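Pyrrolidone-carboxylate peptidase (Deinococcus radiodurans R1, PDB 5Z48) probably acts as a cysteine exopeptidase that releases an N-terminal pyroglutamyl group from polypeptides, the second residue generally not being proline. Local coordinates at residues Thr5-Gly10 against Gly39-Leu44; Val80-Val85 against Leu119-Ile124; Ala113-Thr118 against Ala153-Arg158; Ala126-Ala131 against Thr198-Val203. One frame throughout, in Å; residues are numbered along the deposited sequence. Where two conformers were deposited one is given.

Contact 1 (Thr5-Gly10 against Gly39-Leu44); sequences TLLLTG and GVHSAL
Leu8 O is gripped from two directions by the neighbouring strand: Ala43 N donates a hydrogen bond of 3.0 Å to it, and the CA-H of Ser42 approaches the same Leu8 O to 3.1 Å. His41 O is shared in a comparable way. His41 O accepts Leu8 N at 2.9 Å, while the CA-H of Leu7 comes in beside it. His41 N in turn bonds to Leu6 O, and Gly39 O and Ala43 O receive the amides of Leu6 and Gly10. This is the even ladder of a parallel pair. Because helix 21-29 lies between strands 5-11 and 38-45 in the sequence, it forms part of a beta-alpha-beta crossover that opens the chain. Side chains alternate between the two faces of the sheet. With Leu7, Thr5 and His41 point the same way, and Thr5 CG2, anti to the backbone N, meets His41 CB at 3.7 Å. Leu7 CD1 lies at the edge of the His41 ring, 4.0 Å from His41 CD2, on the face where helix 49-63 packs. On the other face Val40 CG1 touches both Leu8 CB and Leu8 CD2, each at 3.8 Å, as the two side chains cross obliquely. Ser42 OG lies near Leu8 CD2 but bonds to Ala26 O of helix 21-29, which packs here together with helix 194-211.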
# COMPACT_ATOMS: atom_id res chain seq x y z
N THR B 5 -13.12 -31.52 -21.42
CA THR B 5 -13.76 -30.65 -20.44
C THR B 5 -12.71 -29.82 -19.72
O THR B 5 -11.72 -30.37 -19.24
CB THR B 5 -14.51 -31.47 -19.40
OG1 THR B 5 -15.55 -32.21 -20.06
CG2 THR B 5 -15.09 -30.57 -18.28
N LEU B 6 -12.94 -28.52 -19.63
CA LEU B 6 -12.17 -27.70 -18.70
C LEU B 6 -12.99 -27.59 -17.41
O LEU B 6 -14.15 -27.15 -17.44
CB LEU B 6 -11.85 -26.32 -19.28
CG LEU B 6 -11.05 -25.42 -18.30
CD1 LEU B 6 -9.95 -24.65 -19.02
CD2 LEU B 6 -11.95 -24.43 -17.62
N LEU B 7 -12.42 -28.05 -16.30
CA LEU B 7 -13.08 -27.91 -15.00
C LEU B 7 -12.79 -26.53 -14.44
O LEU B 7 -11.63 -26.18 -14.26
CB LEU B 7 -12.59 -28.99 -14.03
CG LEU B 7 -13.08 -28.86 -12.57
CD1 LEU B 7 -14.59 -29.02 -12.52
CD2 LEU B 7 -12.41 -29.94 -11.67
N LEU B 8 -13.84 -25.75 -14.17
CA LEU B 8 -13.71 -24.38 -13.66
C LEU B 8 -14.36 -24.32 -12.29
O LEU B 8 -15.52 -24.68 -12.17
CB LEU B 8 -14.39 -23.41 -14.61
CG LEU B 8 -14.50 -21.95 -14.12
CD1 LEU B 8 -13.10 -21.33 -13.85
CD2 LEU B 8 -15.25 -21.11 -15.15
N THR B 9 -13.61 -23.93 -11.24
CA THR B 9 -14.25 -23.83 -9.92
C THR B 9 -14.16 -22.41 -9.38
O THR B 9 -13.26 -21.65 -9.74
CB THR B 9 -13.63 -24.81 -8.91
OG1 THR B 9 -12.26 -24.47 -8.62
CG2 THR B 9 -13.63 -26.22 -9.46
N GLY B 10 -15.12 -22.07 -8.51
CA GLY B 10 -15.06 -20.86 -7.71
C GLY B 10 -15.41 -21.22 -6.28
O GLY B 10 -15.73 -22.36 -5.98
N GLY B 39 -15.52 -27.82 -23.59
CA GLY B 39 -16.62 -27.23 -22.85
C GLY B 39 -16.20 -27.03 -21.41
O GLY B 39 -15.41 -27.80 -20.86
N VAL B 40 -16.70 -25.95 -20.84
CA VAL B 40 -16.47 -25.59 -19.44
C VAL B 40 -17.51 -26.28 -18.57
O VAL B 40 -18.71 -26.22 -18.88
CB VAL B 40 -16.55 -24.07 -19.26
CG1 VAL B 40 -16.47 -23.69 -17.73
CG2 VAL B 40 -15.46 -23.36 -20.08
N HIS B 41 -17.07 -26.95 -17.51
CA HIS B 41 -17.94 -27.49 -16.47
C HIS B 41 -17.60 -26.76 -15.19
O HIS B 41 -16.48 -26.86 -14.71
CB HIS B 41 -17.70 -28.99 -16.27
CG HIS B 41 -18.51 -29.57 -15.16
ND1 HIS B 41 -19.76 -30.11 -15.37
CD2 HIS B 41 -18.28 -29.64 -13.83
CE1 HIS B 41 -20.25 -30.53 -14.21
NE2 HIS B 41 -19.38 -30.23 -13.26
N SER B 42 -18.55 -26.02 -14.62
CA SER B 42 -18.26 -25.25 -13.41
C SER B 42 -18.79 -25.94 -12.15
O SER B 42 -19.81 -26.63 -12.17
CB SER B 42 -18.90 -23.87 -13.49
OG SER B 42 -18.43 -23.18 -14.62
N ALA B 43 -18.15 -25.62 -11.02
CA ALA B 43 -18.60 -26.04 -9.70
C ALA B 43 -18.18 -25.03 -8.66
O ALA B 43 -17.17 -24.33 -8.80
CB ALA B 43 -18.05 -27.42 -9.30
N LEU B 44 -18.99 -24.91 -7.63
CA LEU B 44 -18.63 -24.08 -6.50
C LEU B 44 -18.13 -24.96 -5.36
O LEU B 44 -18.67 -26.04 -5.10
CB LEU B 44 -19.81 -23.25 -6.04
CG LEU B 44 -20.24 -22.24 -7.09
CD1 LEU B 44 -21.27 -21.33 -6.43
CD2 LEU B 44 -19.07 -21.42 -7.68

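Contact 2 (Val80-Val85 against Leu119-Ile124); sequences VTLERV and LPLRAI. With DMS (dimethyl sulfoxide), chain H.
Two positive charges meet here: Arg84 NH2 and Arg122 NH2 stand only 3.8 Å apart. The Arg122 nitrogen sits at the edge of the Arg84 guanidinium, near its plane, and the two flat groups are turned 50° to each other. Acids of the second subunit probably make this bearable, since Asp104 of that subunit forms salt bridges with both arginines and its Asp91 with Arg122, while Asn139 of the same chain holds Arg84 NE. Beneath the charges the contact is apolar. Leu82 CD1 rests on Ile124 CG2 at 3.7 Å and comes equally near to Leu121 O in the first turn of the helix, whose N-cap is Pro120. Leu121 CD2 lies 4.0 Å from Leu82 CB. An alanine at Leu121 would probably open a gap beside Leu82 CB and take away much of the wall against which the Arg84 chain and a bound dimethyl sulfoxide lie. Leu121 N donates a hydrogen bond of 2.9 Å to O of the dimethyl sulfoxide, which probably comes from the crystallisation liquor. Strand 80-90 presents Leu82 toward the helix, and the side chain of the next residue, Glu83, starts off away from it; its carboxylate bonds to His171 and Ser138, as expected for the Cys-His-Glu triad of C15 peptidases.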
# COMPACT_ATOMS: atom_id res chain seq x y z
N VAL B 80 -6.07 -9.38 -11.81
CA VAL B 80 -6.06 -10.84 -11.83
C VAL B 80 -4.62 -11.38 -11.80
O VAL B 80 -3.71 -10.80 -12.43
CB VAL B 80 -6.79 -11.39 -13.06
CG1 VAL B 80 -8.31 -11.10 -12.94
CG2 VAL B 80 -6.27 -10.82 -14.39
N THR B 81 -4.44 -12.50 -11.08
CA THR B 81 -3.13 -13.12 -10.93
C THR B 81 -3.21 -14.64 -11.07
O THR B 81 -4.23 -15.27 -10.78
CB THR B 81 -2.45 -12.80 -9.56
OG1 THR B 81 -3.37 -13.06 -8.47
CG2 THR B 81 -2.00 -11.32 -9.52
N LEU B 82 -2.12 -15.22 -11.59
CA LEU B 82 -1.98 -16.67 -11.74
C LEU B 82 -0.98 -17.17 -10.70
O LEU B 82 0.16 -16.65 -10.63
CB LEU B 82 -1.46 -17.02 -13.14
CG LEU B 82 -2.31 -16.60 -14.31
CD1 LEU B 82 -1.47 -16.80 -15.57
CD2 LEU B 82 -3.60 -17.44 -14.34
N GLU B 83 -1.37 -18.18 -9.91
CA GLU B 83 -0.50 -18.72 -8.85
C GLU B 83 0.54 -19.65 -9.43
O GLU B 83 0.21 -20.62 -10.14
CB GLU B 83 -1.33 -19.46 -7.78
CG GLU B 83 -2.29 -18.51 -7.06
CD GLU B 83 -1.62 -17.36 -6.34
OE1 GLU B 83 -0.37 -17.38 -6.13
OE2 GLU B 83 -2.36 -16.38 -6.03
N ARG B 84 1.81 -19.38 -9.12
CA ARG B 84 2.86 -20.26 -9.61
C ARG B 84 2.95 -21.55 -8.84
O ARG B 84 3.39 -22.56 -9.40
CB ARG B 84 4.21 -19.52 -9.56
CG ARG B 84 5.33 -20.32 -10.26
CD ARG B 84 6.72 -19.66 -10.13
NE ARG B 84 6.78 -18.33 -10.75
CZ ARG B 84 7.15 -18.10 -12.01
NH1 ARG B 84 7.42 -19.13 -12.84
NH2 ARG B 84 7.27 -16.84 -12.45
N VAL B 85 2.63 -21.53 -7.54
CA VAL B 85 2.99 -22.65 -6.66
C VAL B 85 1.93 -22.83 -5.58
O VAL B 85 1.45 -21.88 -4.97
CB VAL B 85 4.41 -22.44 -6.10
CG1 VAL B 85 4.48 -21.15 -5.30
CG2 VAL B 85 4.85 -23.64 -5.28
N LEU B 119 -0.36 -24.89 -15.59
CA LEU B 119 -0.97 -24.07 -16.62
C LEU B 119 0.11 -23.39 -17.47
O LEU B 119 1.24 -23.18 -17.01
CB LEU B 119 -1.86 -22.99 -15.98
CG LEU B 119 -3.10 -23.47 -15.23
CD1 LEU B 119 -3.86 -22.28 -14.75
CD2 LEU B 119 -3.95 -24.29 -16.20
N PRO B 120 -0.23 -23.00 -18.71
CA PRO B 120 0.71 -22.26 -19.56
C PRO B 120 0.69 -20.79 -19.17
O PRO B 120 -0.03 -19.98 -19.73
CB PRO B 120 0.14 -22.51 -20.97
CG PRO B 120 -1.35 -22.70 -20.75
CD PRO B 120 -1.45 -23.41 -19.42
N LEU B 121 1.47 -20.47 -18.11
CA LEU B 121 1.36 -19.15 -17.46
C LEU B 121 1.60 -18.02 -18.45
O LEU B 121 0.84 -17.05 -18.47
CB LEU B 121 2.33 -19.04 -16.27
CG LEU B 121 2.09 -20.08 -15.18
CD1 LEU B 121 3.19 -19.92 -14.10
CD2 LEU B 121 0.69 -20.04 -14.57
N ARG B 122 2.69 -18.09 -19.23
CA ARG B 122 3.00 -16.95 -20.10
C ARG B 122 1.98 -16.80 -21.22
O ARG B 122 1.63 -15.66 -21.58
CB ARG B 122 4.42 -17.05 -20.67
CG ARG B 122 5.52 -16.99 -19.60
CD ARG B 122 5.66 -15.63 -18.91
NE ARG B 122 6.51 -15.73 -17.70
CZ ARG B 122 6.69 -14.73 -16.85
NH1 ARG B 122 6.11 -13.54 -17.08
NH2 ARG B 122 7.40 -14.89 -15.75
N ALA B 123 1.42 -17.91 -21.72
CA ALA B 123 0.38 -17.81 -22.75
C ALA B 123 -0.87 -17.14 -22.20
O ALA B 123 -1.55 -16.39 -22.91
CB ALA B 123 0.05 -19.20 -23.26
N ILE B 124 -1.21 -17.41 -20.94
CA ILE B 124 -2.37 -16.74 -20.36
C ILE B 124 -2.10 -15.24 -20.19
O ILE B 124 -2.96 -14.41 -20.54
CB ILE B 124 -2.75 -17.39 -19.02
CG1 ILE B 124 -3.20 -18.85 -19.22
CG2 ILE B 124 -3.88 -16.57 -18.33
CD1 ILE B 124 -3.26 -19.65 -17.87
S DMS H . 4.88 -22.60 -16.85
O DMS H . 4.04 -21.72 -17.69
C1 DMS H . 4.01 -23.60 -15.60
C2 DMS H . 6.05 -21.64 -15.85

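Contact 3 (Ala113-Thr118 against Ala153-Arg158); sequences AAYLAT and ALHWLR
The Tyr115 ring lies with one face against the helix backbone: Leu154 C and His155 N stand over its centre, the latter 4.0 Å above the plane. Its hydroxyl reaches the rim of a second ring, and Tyr115 OH is hydrogen-bonded to His155 ND1 at 2.7 Å, near the imidazole plane. The rings meet rim to rim, their planes 65° apart, while Tyr151 adds an edge-to-face partner to the tyrosine. Nearer the CE2 side of the ring Arg158 CB comes to within 4.1 Å of Tyr115 CE2. Leu154 supplies the apolar half: its CD1 touches Tyr115 CB at 3.6 Å and Leu116 O at 3.7 Å, and its CD2 comes near Thr118 OG1, which is held by Cys167 N. Strand 114-116 runs at 81° to helix segment 153-158 and is joined to it chiefly through Tyr115 and Leu154, while Ala113, Ala114 and Leu116 pack on the second subunit. A phenylalanine at Tyr115 could still cover the helix backbone but would probably leave His155 ND1 without its mate and the imidazole more free to turn. Since hydroxyl and imidazole can each donate or accept, the link is likely to persist whether or not the histidine is protonated.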
# COMPACT_ATOMS: atom_id res chain seq x y z
N ALA B 113 6.82 -30.81 -0.57
CA ALA B 113 6.58 -29.52 0.07
C ALA B 113 5.69 -28.61 -0.77
O ALA B 113 4.98 -27.75 -0.21
CB ALA B 113 7.92 -28.83 0.33
N ALA B 114 5.73 -28.75 -2.10
CA ALA B 114 4.95 -27.90 -2.97
C ALA B 114 4.76 -28.59 -4.32
O ALA B 114 5.48 -29.53 -4.66
CB ALA B 114 5.63 -26.55 -3.17
N TYR B 115 3.79 -28.07 -5.09
CA TYR B 115 3.63 -28.39 -6.51
C TYR B 115 3.61 -27.11 -7.32
O TYR B 115 2.90 -26.16 -6.96
CB TYR B 115 2.31 -29.18 -6.74
CG TYR B 115 2.36 -30.60 -6.32
CD1 TYR B 115 2.01 -31.01 -5.01
CD2 TYR B 115 2.72 -31.60 -7.22
CE1 TYR B 115 2.03 -32.34 -4.63
CE2 TYR B 115 2.74 -32.94 -6.86
CZ TYR B 115 2.40 -33.31 -5.55
OH TYR B 115 2.43 -34.63 -5.23
N LEU B 116 4.39 -27.05 -8.40
CA LEU B 116 4.23 -25.94 -9.35
C LEU B 116 2.96 -26.13 -10.18
O LEU B 116 2.66 -27.22 -10.66
CB LEU B 116 5.46 -25.83 -10.26
CG LEU B 116 6.80 -25.62 -9.54
CD1 LEU B 116 7.88 -25.55 -10.62
CD2 LEU B 116 6.68 -24.33 -8.74
N ALA B 117 2.24 -25.02 -10.39
CA ALA B 117 1.11 -25.05 -11.31
C ALA B 117 1.60 -25.46 -12.70
O ALA B 117 2.72 -25.12 -13.11
CB ALA B 117 0.47 -23.66 -11.38
N THR B 118 0.73 -26.17 -13.44
CA THR B 118 1.10 -26.68 -14.77
C THR B 118 0.29 -26.02 -15.89
O THR B 118 0.27 -26.53 -17.02
CB THR B 118 0.92 -28.20 -14.80
OG1 THR B 118 -0.42 -28.50 -14.37
CG2 THR B 118 1.92 -28.89 -13.85
N ALA B 153 -5.30 -30.40 -5.80
CA ALA B 153 -5.56 -30.83 -7.18
C ALA B 153 -4.28 -31.30 -7.86
O ALA B 153 -4.29 -32.33 -8.56
CB ALA B 153 -6.21 -29.69 -7.96
N LEU B 154 -3.17 -30.57 -7.69
CA LEU B 154 -1.93 -30.97 -8.35
C LEU B 154 -1.46 -32.32 -7.83
O LEU B 154 -1.00 -33.17 -8.61
CB LEU B 154 -0.88 -29.87 -8.17
CG LEU B 154 -1.16 -28.60 -8.96
CD1 LEU B 154 -0.29 -27.43 -8.43
CD2 LEU B 154 -0.87 -28.82 -10.47
N HIS B 155 -1.58 -32.54 -6.51
CA HIS B 155 -1.19 -33.82 -5.91
C HIS B 155 -2.05 -34.96 -6.44
O HIS B 155 -1.51 -36.02 -6.82
CB HIS B 155 -1.32 -33.72 -4.39
CG HIS B 155 -0.90 -34.96 -3.67
ND1 HIS B 155 0.41 -35.37 -3.62
CD2 HIS B 155 -1.61 -35.86 -2.95
CE1 HIS B 155 0.50 -36.48 -2.91
NE2 HIS B 155 -0.71 -36.81 -2.49
N TRP B 156 -3.37 -34.78 -6.44
CA TRP B 156 -4.28 -35.82 -6.92
C TRP B 156 -3.97 -36.18 -8.37
O TRP B 156 -3.85 -37.36 -8.73
CB TRP B 156 -5.74 -35.35 -6.77
CG TRP B 156 -6.74 -36.44 -7.05
CD1 TRP B 156 -7.35 -37.23 -6.12
CD2 TRP B 156 -7.21 -36.87 -8.33
NE1 TRP B 156 -8.18 -38.13 -6.74
CE2 TRP B 156 -8.13 -37.92 -8.09
CE3 TRP B 156 -6.96 -36.47 -9.66
CZ2 TRP B 156 -8.79 -38.60 -9.13
CZ3 TRP B 156 -7.62 -37.13 -10.68
CH2 TRP B 156 -8.52 -38.19 -10.42
N LEU B 157 -3.80 -35.16 -9.22
CA LEU B 157 -3.50 -35.41 -10.62
C LEU B 157 -2.20 -36.20 -10.78
O LEU B 157 -2.15 -37.19 -11.51
CB LEU B 157 -3.46 -34.10 -11.39
CG LEU B 157 -4.82 -33.45 -11.65
CD1 LEU B 157 -4.56 -32.01 -12.13
CD2 LEU B 157 -5.65 -34.24 -12.67
N ARG B 158 -1.15 -35.81 -10.05
CA ARG B 158 0.11 -36.53 -10.14
C ARG B 158 -0.04 -37.97 -9.67
O ARG B 158 0.40 -38.91 -10.34
CB ARG B 158 1.18 -35.78 -9.33
CG ARG B 158 2.55 -36.45 -9.30
CD ARG B 158 3.19 -36.46 -10.66
NE ARG B 158 3.32 -35.12 -11.23
CZ ARG B 158 3.77 -34.89 -12.47
NH1 ARG B 158 4.12 -35.91 -13.25
NH2 ARG B 158 3.85 -33.64 -12.93

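Contact 4 (Ala126-Ala131 against Thr198-Val203)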
# COMPACT_ATOMS: atom_id res chain seq x y z
N ALA B 126 -0.22 -13.41 -21.93
CA ALA B 126 -0.22 -12.78 -23.25
C ALA B 126 -1.65 -12.63 -23.76
O ALA B 126 -2.00 -11.62 -24.38
CB ALA B 126 0.62 -13.59 -24.24
N ALA B 127 -2.49 -13.64 -23.51
CA ALA B 127 -3.88 -13.52 -23.94
C ALA B 127 -4.60 -12.40 -23.19
O ALA B 127 -5.37 -11.63 -23.78
CB ALA B 127 -4.60 -14.86 -23.72
N TRP B 128 -4.33 -12.29 -21.89
CA TRP B 128 -4.88 -11.18 -21.11
C TRP B 128 -4.43 -9.84 -21.67
O TRP B 128 -5.24 -8.94 -21.85
CB TRP B 128 -4.43 -11.28 -19.64
CG TRP B 128 -5.23 -12.21 -18.76
CD1 TRP B 128 -6.47 -12.75 -19.01
CD2 TRP B 128 -4.83 -12.70 -17.48
NE1 TRP B 128 -6.86 -13.54 -17.96
CE2 TRP B 128 -5.87 -13.51 -17.00
CE3 TRP B 128 -3.68 -12.51 -16.69
CZ2 TRP B 128 -5.80 -14.18 -15.76
CZ3 TRP B 128 -3.63 -13.15 -15.45
CH2 TRP B 128 -4.69 -13.95 -14.99
N ARG B 129 -3.13 -9.69 -21.95
CA ARG B 129 -2.65 -8.41 -22.49
C ARG B 129 -3.29 -8.08 -23.84
O ARG B 129 -3.68 -6.92 -24.10
CB ARG B 129 -1.12 -8.45 -22.61
CG ARG B 129 -0.56 -7.06 -23.00
CD ARG B 129 0.92 -6.87 -22.64
NE ARG B 129 1.15 -6.65 -21.20
CZ ARG B 129 1.20 -5.45 -20.63
NH1 ARG B 129 1.02 -4.37 -21.37
NH2 ARG B 129 1.41 -5.33 -19.32
N GLU B 130 -3.44 -9.08 -24.70
CA GLU B 130 -4.08 -8.84 -25.98
C GLU B 130 -5.53 -8.39 -25.80
O GLU B 130 -6.02 -7.55 -26.56
CB GLU B 130 -4.00 -10.11 -26.84
CG GLU B 130 -4.27 -9.90 -28.34
CD GLU B 130 -5.75 -9.94 -28.69
OE1 GLU B 130 -6.55 -10.52 -27.91
OE2 GLU B 130 -6.13 -9.38 -29.77
N ALA B 131 -6.19 -8.88 -24.74
CA ALA B 131 -7.56 -8.47 -24.40
C ALA B 131 -7.61 -7.21 -23.54
O ALA B 131 -8.69 -6.88 -23.02
CB ALA B 131 -8.28 -9.62 -23.69
N THR B 198 -15.18 -11.73 -14.84
CA THR B 198 -15.63 -12.89 -15.62
C THR B 198 -14.91 -12.96 -16.96
O THR B 198 -14.54 -14.06 -17.40
CB THR B 198 -17.16 -12.81 -15.81
OG1 THR B 198 -17.79 -12.90 -14.53
CG2 THR B 198 -17.71 -13.94 -16.70
N ARG B 199 -14.77 -11.84 -17.65
CA ARG B 199 -14.05 -11.83 -18.92
C ARG B 199 -12.61 -12.29 -18.74
O ARG B 199 -12.09 -13.03 -19.58
CB ARG B 199 -14.09 -10.43 -19.53
CG ARG B 199 -13.58 -10.43 -20.97
CD ARG B 199 -13.84 -9.09 -21.64
NE ARG B 199 -13.15 -7.97 -20.97
CZ ARG B 199 -11.98 -7.46 -21.38
NH1 ARG B 199 -11.35 -7.93 -22.47
NH2 ARG B 199 -11.43 -6.42 -20.75
N ALA B 200 -11.95 -11.90 -17.63
CA ALA B 200 -10.58 -12.35 -17.39
C ALA B 200 -10.52 -13.86 -17.23
O ALA B 200 -9.60 -14.52 -17.73
CB ALA B 200 -9.99 -11.65 -16.15
N VAL B 201 -11.49 -14.43 -16.51
CA VAL B 201 -11.51 -15.88 -16.33
C VAL B 201 -11.75 -16.57 -17.67
O VAL B 201 -11.11 -17.58 -17.99
CB VAL B 201 -12.57 -16.26 -15.27
CG1 VAL B 201 -12.69 -17.77 -15.11
CG2 VAL B 201 -12.19 -15.62 -13.94
N ARG B 202 -12.66 -16.02 -18.47
CA ARG B 202 -12.98 -16.57 -19.79
C ARG B 202 -11.75 -16.55 -20.70
O ARG B 202 -11.43 -17.55 -21.36
CB ARG B 202 -14.10 -15.75 -20.44
CG ARG B 202 -14.48 -16.32 -21.82
CD ARG B 202 -15.54 -15.53 -22.54
NE ARG B 202 -15.82 -16.10 -23.87
CZ ARG B 202 -17.00 -16.05 -24.47
NH1 ARG B 202 -18.04 -15.48 -23.86
NH2 ARG B 202 -17.17 -16.59 -25.69
N VAL B 203 -11.03 -15.43 -20.73
CA VAL B 203 -9.84 -15.32 -21.57
C VAL B 203 -8.77 -16.32 -21.13
O VAL B 203 -8.11 -16.95 -21.98
CB VAL B 203 -9.34 -13.85 -21.57
CG1 VAL B 203 -7.97 -13.68 -22.26
CG2 VAL B 203 -10.34 -13.00 -22.30
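Trp128 NE1 donates to Ala200 O at 2.9 Å, the N-H nearly straight (163°) and the acceptor lying in the indole plane, although the nitrogen is tilted out of the carbonyl plane. A second bond runs the opposite way: Arg199 NH1 donates a hydrogen bond to Ala131 O, also at 2.9 Å, here on a lone pair in the carbonyl plane and at the edge of the guanidinium. Val203 packs beside the two bonds. Its CG1, anti to the backbone N (chi1 172°), touches Trp128 CD1 at 3.7 Å and Ala127 CB at 3.9 Å, and its CG2 reaches Ala131 CB at 4.2 Å. Helices 121-130 and 194-211, whose segments 126-130 and 198-203 cross at 132° with axes 9.9 Å apart, are neighbours on one side of the central sheet of an alpha/beta/alpha fold. Both bear on strand 80-90, where Val80 meets Trp128 and Ala200 alike. Farther out, Leu82 and Ile133 pack on the indole and probably help to fix its turn. Glu196 makes a salt bridge with Arg199 NH2, which probably helps to hold the guanidinium at Ala131, just past the end of helix 121-130; a positive charge there would probably suit the helix dipole.

Overall arrangement
Contact 1 comes first along the chain, tying two parallel strands; contacts 2, 3 and 4 follow, with contact 3 interleaved with both contact 2 and contact 4, and contact 4 opening after contact 2 closes. Contacts 1, 2 and 3 all reach the same mixed sheet, and contacts 2 and 4 share helix 121-130, their centres 12 Å apart. Val201 of contact 4 meets Leu8 of contact 1. Contacts 2 and 3 join through Arg84 O and Ala117 N, probably hydrogen-bonded, and both face the second subunit. Contacts 3 and 4 are farthest apart, about 24 Å between centres. Glu83, by similarity catalytic, thus lies in a strand tied to neighbouring elements and close to a subunit interface.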